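Local coordinates for protein sulfhydryl oxidase 1 (Homo sapiens, PDB 3LLK) that probably oxidises thiols to disulfides using bound FAD and passes the electrons to molecular oxygen, at residues A[15-27]-A[52-66]. Sequence-based numbering, arbitrary orientation.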
loop_
_atom_site.group_PDB
_atom_site.type_symbol
_atom_site.label_atom_id
_atom_site.label_comp_id
_atom_site.label_asym_id
_atom_site.label_seq_id
_atom_site.Cartn_x
_atom_site.Cartn_y
_atom_site.Cartn_z
ATOM N N TYR A 15 2.888 -11.437 -4.426
ATOM C CA TYR A 15 2.617 -11.715 -5.830
ATOM C C TYR A 15 2.578 -10.419 -6.614
ATOM O O TYR A 15 1.859 -9.485 -6.255
ATOM C CB TYR A 15 1.296 -12.474 -5.973
ATOM C CG TYR A 15 1.394 -13.883 -5.446
ATOM C CD1 TYR A 15 1.893 -14.916 -6.247
ATOM C CD2 TYR A 15 1.071 -14.171 -4.121
ATOM C CE1 TYR A 15 2.071 -16.200 -5.735
ATOM C CE2 TYR A 15 1.248 -15.447 -3.601
ATOM C CZ TYR A 15 1.747 -16.453 -4.411
ATOM O OH TYR A 15 1.925 -17.706 -3.888
ATOM N N MET A 16 3.364 -10.354 -7.681
ATOM C CA MET A 16 3.410 -9.147 -8.486
ATOM C C MET A 16 2.008 -8.787 -8.981
ATOM O O MET A 16 1.689 -7.609 -9.159
ATOM C CB MET A 16 4.363 -9.326 -9.675
ATOM C CG MET A 16 4.669 -8.020 -10.413
ATOM S SD MET A 16 5.577 -6.784 -9.394
ATOM C CE MET A 16 7.261 -7.228 -9.754
ATOM N N ALA A 17 1.172 -9.805 -9.187
ATOM C CA ALA A 17 -0.189 -9.591 -9.662
ATOM C C ALA A 17 -0.995 -8.728 -8.685
ATOM O O ALA A 17 -1.776 -7.877 -9.109
ATOM C CB ALA A 17 -0.898 -10.941 -9.881
ATOM N N ASP A 18 -0.819 -8.955 -7.384
ATOM C CA ASP A 18 -1.540 -8.162 -6.396
ATOM C C ASP A 18 -1.065 -6.708 -6.459
ATOM O O ASP A 18 -1.873 -5.784 -6.396
ATOM C CB ASP A 18 -1.332 -8.703 -4.970
ATOM C CG ASP A 18 -1.948 -10.086 -4.755
ATOM O OD1 ASP A 18 -3.177 -10.258 -4.965
ATOM O OD2 ASP A 18 -1.193 -11.002 -4.356
ATOM N N LEU A 19 0.243 -6.507 -6.602
ATOM C CA LEU A 19 0.787 -5.156 -6.648
ATOM C C LEU A 19 0.350 -4.382 -7.896
ATOM O O LEU A 19 -0.060 -3.225 -7.794
ATOM C CB LEU A 19 2.322 -5.193 -6.549
ATOM C CG LEU A 19 2.893 -5.762 -5.239
ATOM C CD1 LEU A 19 4.404 -5.967 -5.363
ATOM C CD2 LEU A 19 2.579 -4.810 -4.086
ATOM N N GLU A 20 0.442 -5.008 -9.066
ATOM C CA GLU A 20 0.038 -4.338 -10.300
ATOM C C GLU A 20 -1.477 -4.091 -10.341
ATOM O O GLU A 20 -1.932 -3.094 -10.903
ATOM C CB GLU A 20 0.471 -5.155 -11.524
ATOM C CG GLU A 20 1.977 -5.400 -11.576
ATOM C CD GLU A 20 2.449 -5.997 -12.894
ATOM O OE1 GLU A 20 1.686 -6.763 -13.527
ATOM O OE2 GLU A 20 3.596 -5.714 -13.288
ATOM N N SER A 21 -2.252 -4.995 -9.750
ATOM C CA SER A 21 -3.701 -4.825 -9.713
ATOM C C SER A 21 -4.031 -3.634 -8.823
ATOM O O SER A 21 -4.953 -2.871 -9.115
ATOM C CB SER A 21 -4.392 -6.085 -9.178
ATOM O OG SER A 21 -4.347 -7.141 -10.125
ATOM N N ALA A 22 -3.277 -3.481 -7.732
ATOM C CA ALA A 22 -3.480 -2.356 -6.830
ATOM C C ALA A 22 -3.274 -1.064 -7.630
ATOM O O ALA A 22 -4.115 -0.164 -7.598
ATOM C CB ALA A 22 -2.487 -2.428 -5.651
ATOM N N LEU A 23 -2.160 -0.973 -8.353
ATOM C CA LEU A 23 -1.895 0.209 -9.179
ATOM C C LEU A 23 -3.044 0.460 -10.161
ATOM O O LEU A 23 -3.513 1.587 -10.324
ATOM C CB LEU A 23 -0.600 0.034 -9.982
ATOM C CG LEU A 23 0.743 -0.007 -9.235
ATOM C CD1 LEU A 23 1.874 -0.055 -10.256
ATOM C CD2 LEU A 23 0.886 1.220 -8.348
ATOM N N HIS A 24 -3.489 -0.597 -10.826
ATOM C CA HIS A 24 -4.576 -0.476 -11.795
ATOM C C HIS A 24 -5.845 0.097 -11.148
ATOM O O HIS A 24 -6.462 1.031 -11.661
ATOM C CB HIS A 24 -4.899 -1.846 -12.384
ATOM C CG HIS A 24 -6.047 -1.831 -13.346
ATOM N ND1 HIS A 24 -5.988 -1.192 -14.565
ATOM C CD2 HIS A 24 -7.295 -2.345 -13.251
ATOM C CE1 HIS A 24 -7.150 -1.314 -15.181
ATOM N NE2 HIS A 24 -7.961 -2.009 -14.404
ATOM N N TYR A 25 -6.221 -0.484 -10.019
ATOM C CA TYR A 25 -7.412 -0.080 -9.292
ATOM C C TYR A 25 -7.305 1.363 -8.810
ATOM O O TYR A 25 -8.270 2.123 -8.853
ATOM C CB TYR A 25 -7.620 -1.016 -8.104
ATOM C CG TYR A 25 -9.015 -1.003 -7.555
ATOM C CD1 TYR A 25 -9.971 -1.906 -8.016
ATOM C CD2 TYR A 25 -9.392 -0.086 -6.576
ATOM C CE1 TYR A 25 -11.267 -1.897 -7.512
ATOM C CE2 TYR A 25 -10.690 -0.071 -6.066
ATOM C CZ TYR A 25 -11.617 -0.979 -6.539
ATOM O OH TYR A 25 -12.894 -0.977 -6.039
ATOM N N ILE A 26 -6.123 1.740 -8.348
ATOM C CA ILE A 26 -5.899 3.098 -7.874
ATOM C C ILE A 26 -6.132 4.125 -8.981
ATOM O O ILE A 26 -6.944 5.045 -8.834
ATOM C CB ILE A 26 -4.449 3.261 -7.326
ATOM C CG1 ILE A 26 -4.333 2.569 -5.967
ATOM C CG2 ILE A 26 -4.081 4.726 -7.228
ATOM C CD1 ILE A 26 -2.899 2.359 -5.476
ATOM N N LEU A 27 -5.429 3.948 -10.095
ATOM C CA LEU A 27 -5.510 4.872 -11.214
ATOM C C LEU A 27 -6.831 4.913 -11.980
ATOM O O LEU A 27 -7.269 5.985 -12.380
ATOM C CB LEU A 27 -4.365 4.590 -12.194
ATOM C CG LEU A 27 -2.932 4.715 -11.644
ATOM C CD1 LEU A 27 -1.956 4.052 -12.615
ATOM C CD2 LEU A 27 -2.563 6.177 -11.434
ATOM N N LEU A 52 5.514 6.273 -6.000
ATOM C CA LEU A 52 5.441 5.042 -6.781
ATOM C C LEU A 52 6.553 4.984 -7.829
ATOM O O LEU A 52 7.257 3.976 -7.958
ATOM C CB LEU A 52 4.083 4.930 -7.481
ATOM C CG LEU A 52 2.878 4.812 -6.542
ATOM C CD1 LEU A 52 1.596 4.900 -7.365
ATOM C CD2 LEU A 52 2.947 3.490 -5.769
ATOM N N ALA A 53 6.711 6.070 -8.575
ATOM C CA ALA A 53 7.731 6.119 -9.620
ATOM C C ALA A 53 9.110 5.767 -9.067
ATOM O O ALA A 53 9.923 5.145 -9.750
ATOM C CB ALA A 53 7.762 7.504 -10.259
ATOM N N LYS A 54 9.367 6.148 -7.823
ATOM C CA LYS A 54 10.668 5.877 -7.225
ATOM C C LYS A 54 10.792 4.579 -6.431
ATOM O O LYS A 54 11.819 3.907 -6.507
ATOM C CB LYS A 54 11.077 7.038 -6.318
ATOM C CG LYS A 54 12.437 6.852 -5.667
ATOM C CD LYS A 54 12.843 8.081 -4.886
ATOM C CE LYS A 54 14.270 7.945 -4.380
ATOM N NZ LYS A 54 14.709 9.173 -3.665
ATOM N N TYR A 55 9.753 4.218 -5.683
ATOM C CA TYR A 55 9.822 3.031 -4.835
ATOM C C TYR A 55 9.042 1.769 -5.220
ATOM O O TYR A 55 9.296 0.707 -4.660
ATOM C CB TYR A 55 9.461 3.426 -3.402
ATOM C CG TYR A 55 10.434 4.422 -2.802
ATOM C CD1 TYR A 55 11.789 4.102 -2.656
ATOM C CD2 TYR A 55 10.004 5.682 -2.384
ATOM C CE1 TYR A 55 12.690 5.013 -2.109
ATOM C CE2 TYR A 55 10.892 6.599 -1.836
ATOM C CZ TYR A 55 12.236 6.259 -1.699
ATOM O OH TYR A 55 13.111 7.160 -1.140
ATOM N N PHE A 56 8.089 1.867 -6.143
ATOM C CA PHE A 56 7.353 0.670 -6.526
ATOM C C PHE A 56 8.349 -0.304 -7.155
ATOM O O PHE A 56 9.123 0.079 -8.030
ATOM C CB PHE A 56 6.243 0.998 -7.522
ATOM C CG PHE A 56 5.394 -0.189 -7.878
ATOM C CD1 PHE A 56 5.705 -0.979 -8.985
ATOM C CD2 PHE A 56 4.292 -0.531 -7.098
ATOM C CE1 PHE A 56 4.925 -2.099 -9.315
ATOM C CE2 PHE A 56 3.495 -1.654 -7.413
ATOM C CZ PHE A 56 3.814 -2.436 -8.523
ATOM N N PRO A 57 8.338 -1.579 -6.716
ATOM C CA PRO A 57 9.253 -2.611 -7.237
ATOM C C PRO A 57 8.791 -3.170 -8.585
ATOM O O PRO A 57 8.632 -4.376 -8.741
ATOM C CB PRO A 57 9.216 -3.671 -6.142
ATOM C CG PRO A 57 7.758 -3.644 -5.735
ATOM C CD PRO A 57 7.432 -2.144 -5.693
ATOM N N GLY A 58 8.598 -2.290 -9.560
ATOM C CA GLY A 58 8.093 -2.725 -10.843
ATOM C C GLY A 58 9.049 -3.269 -11.883
ATOM O O GLY A 58 10.252 -3.010 -11.855
ATOM N N ARG A 59 8.489 -4.050 -12.802
ATOM C CA ARG A 59 9.260 -4.603 -13.899
ATOM C C ARG A 59 9.544 -3.384 -14.770
ATOM O O ARG A 59 8.902 -2.340 -14.606
ATOM C CB ARG A 59 8.436 -5.623 -14.689
ATOM C CG ARG A 59 7.875 -6.762 -13.867
ATOM C CD ARG A 59 6.369 -6.622 -13.702
ATOM N NE ARG A 59 5.602 -7.330 -14.728
ATOM C CZ ARG A 59 5.617 -7.044 -16.027
ATOM N NH1 ARG A 59 6.363 -6.054 -16.493
ATOM N NH2 ARG A 59 4.873 -7.756 -16.865
ATOM N N PRO A 60 10.492 -3.502 -15.716
ATOM C CA PRO A 60 10.857 -2.399 -16.607
ATOM C C PRO A 60 9.703 -1.652 -17.277
ATOM O O PRO A 60 9.665 -0.427 -17.251
ATOM C CB PRO A 60 11.797 -3.068 -17.614
ATOM C CG PRO A 60 11.311 -4.492 -17.637
ATOM C CD PRO A 60 11.110 -4.761 -16.171
ATOM N N LEU A 61 8.766 -2.372 -17.883
ATOM C CA LEU A 61 7.644 -1.701 -18.533
ATOM C C LEU A 61 6.797 -0.902 -17.539
ATOM O O LEU A 61 6.356 0.207 -17.841
ATOM C CB LEU A 61 6.750 -2.716 -19.251
ATOM C CG LEU A 61 7.093 -3.086 -20.693
ATOM C CD1 LEU A 61 6.140 -4.172 -21.176
ATOM C CD2 LEU A 61 6.995 -1.848 -21.574
ATOM N N VAL A 62 6.570 -1.475 -16.360
ATOM C CA VAL A 62 5.765 -0.818 -15.333
ATOM C C VAL A 62 6.489 0.391 -14.742
ATOM O O VAL A 62 5.883 1.439 -14.520
ATOM C CB VAL A 62 5.376 -1.813 -14.207
ATOM C CG1 VAL A 62 4.695 -1.078 -13.048
ATOM C CG2 VAL A 62 4.430 -2.865 -14.762
ATOM N N GLN A 63 7.790 0.262 -14.505
ATOM C CA GLN A 63 8.538 1.381 -13.953
ATOM C C GLN A 63 8.598 2.513 -14.972
ATOM O O GLN A 63 8.547 3.689 -14.601
ATOM C CB GLN A 63 9.947 0.938 -13.556
ATOM C CG GLN A 63 10.424 1.536 -12.242
ATOM C CD GLN A 63 9.383 1.434 -11.134
ATOM O OE1 GLN A 63 8.661 0.439 -11.021
ATOM N NE2 GLN A 63 9.306 2.466 -10.307
ATOM N N ASN A 64 8.700 2.166 -16.256
ATOM C CA ASN A 64 8.741 3.182 -17.302
ATOM C C ASN A 64 7.382 3.887 -17.358
ATOM O O ASN A 64 7.298 5.087 -17.589
ATOM C CB ASN A 64 9.042 2.546 -18.666
ATOM C CG ASN A 64 9.026 3.566 -19.798
ATOM O OD1 ASN A 64 9.897 4.436 -19.875
ATOM N ND2 ASN A 64 8.021 3.474 -20.671
ATOM N N PHE A 65 6.321 3.115 -17.160
ATOM C CA PHE A 65 4.961 3.635 -17.174
ATOM C C PHE A 65 4.752 4.623 -16.012
ATOM O O PHE A 65 4.201 5.709 -16.200
ATOM C CB PHE A 65 3.977 2.472 -17.058
ATOM C CG PHE A 65 2.576 2.889 -16.748
ATOM C CD1 PHE A 65 1.753 3.409 -17.740
ATOM C CD2 PHE A 65 2.073 2.750 -15.459
ATOM C CE1 PHE A 65 0.445 3.785 -17.451
ATOM C CE2 PHE A 65 0.768 3.120 -15.161
ATOM C CZ PHE A 65 -0.047 3.638 -16.159
ATOM N N LEU A 66 5.189 4.247 -14.814
ATOM C CA LEU A 66 5.038 5.124 -13.655
ATOM C C LEU A 66 5.842 6.414 -13.811
ATOM O O LEU A 66 5.376 7.496 -13.435
ATOM C CB LEU A 66 5.451 4.390 -12.372
ATOM C CG LEU A 66 4.525 3.223 -12.009
ATOM C CD1 LEU A 66 5.155 2.383 -10.900
ATOM C CD2 LEU A 66 3.153 3.769 -11.585
HETATM O O HOH W 1 5.621 -4.583 -11.575
HETATM O O HOH W 2 3.309 -8.886 -14.008
#
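Helix 16-27 faces the turn that joins two helices, 52-55 and 60-66, and E20 and G58 are the nearest backbone pair, with CA atoms 8.2 Å apart. The axes of helices 16-27 and 60-66 approach to 12.7 Å and run nearly parallel, 24° apart. This is a helix packed on the corner between two consecutive helices, in what is probably the degenerate half of the sulfhydryl oxidase pseudo-dimer. The side chain of L19 is about 10 Å from the bound FAD, and F56 and P57 also touch helix 118-134.

F56 leaves its helix and turns its ring toward helix 16-27, with CG anti to the backbone N (chi1 -176°). L23 CD1 lies over one face of this ring, 3.6 Å from the centroid and 16° off its normal, a CH-pi contact. P57 CD covers the opposite face, so the ring sits between the two. L19 CB packs on F56 CZ. The other methyl of L23, CD2, packs on L52 CD1; the two side chains run past each other in opposite senses. L23 CD1 also reaches V62 and L66. Farther along, L27 CD1 meets the edge of the F65 ring in its plane.

The polar end is at E20 and R59. E20 OE2 lies 3.0 Å from R59 NE in a salt bridge. OE2 sits off the plane of the guanidinium group, so the pair is held by charge and not by a directed hydrogen bond. Two waters tie the pair further. Water 1 donates to E20 OE2 and accepts from the backbone N of R59, which is the N-cap residue of helix 60-66. Water 2 donates to E20 OE1 at 2.7 Å and accepts from R59 NE at 2.9 Å. Beside them the bent chain of M16 brings CE to within 3.3 Å of P57 O.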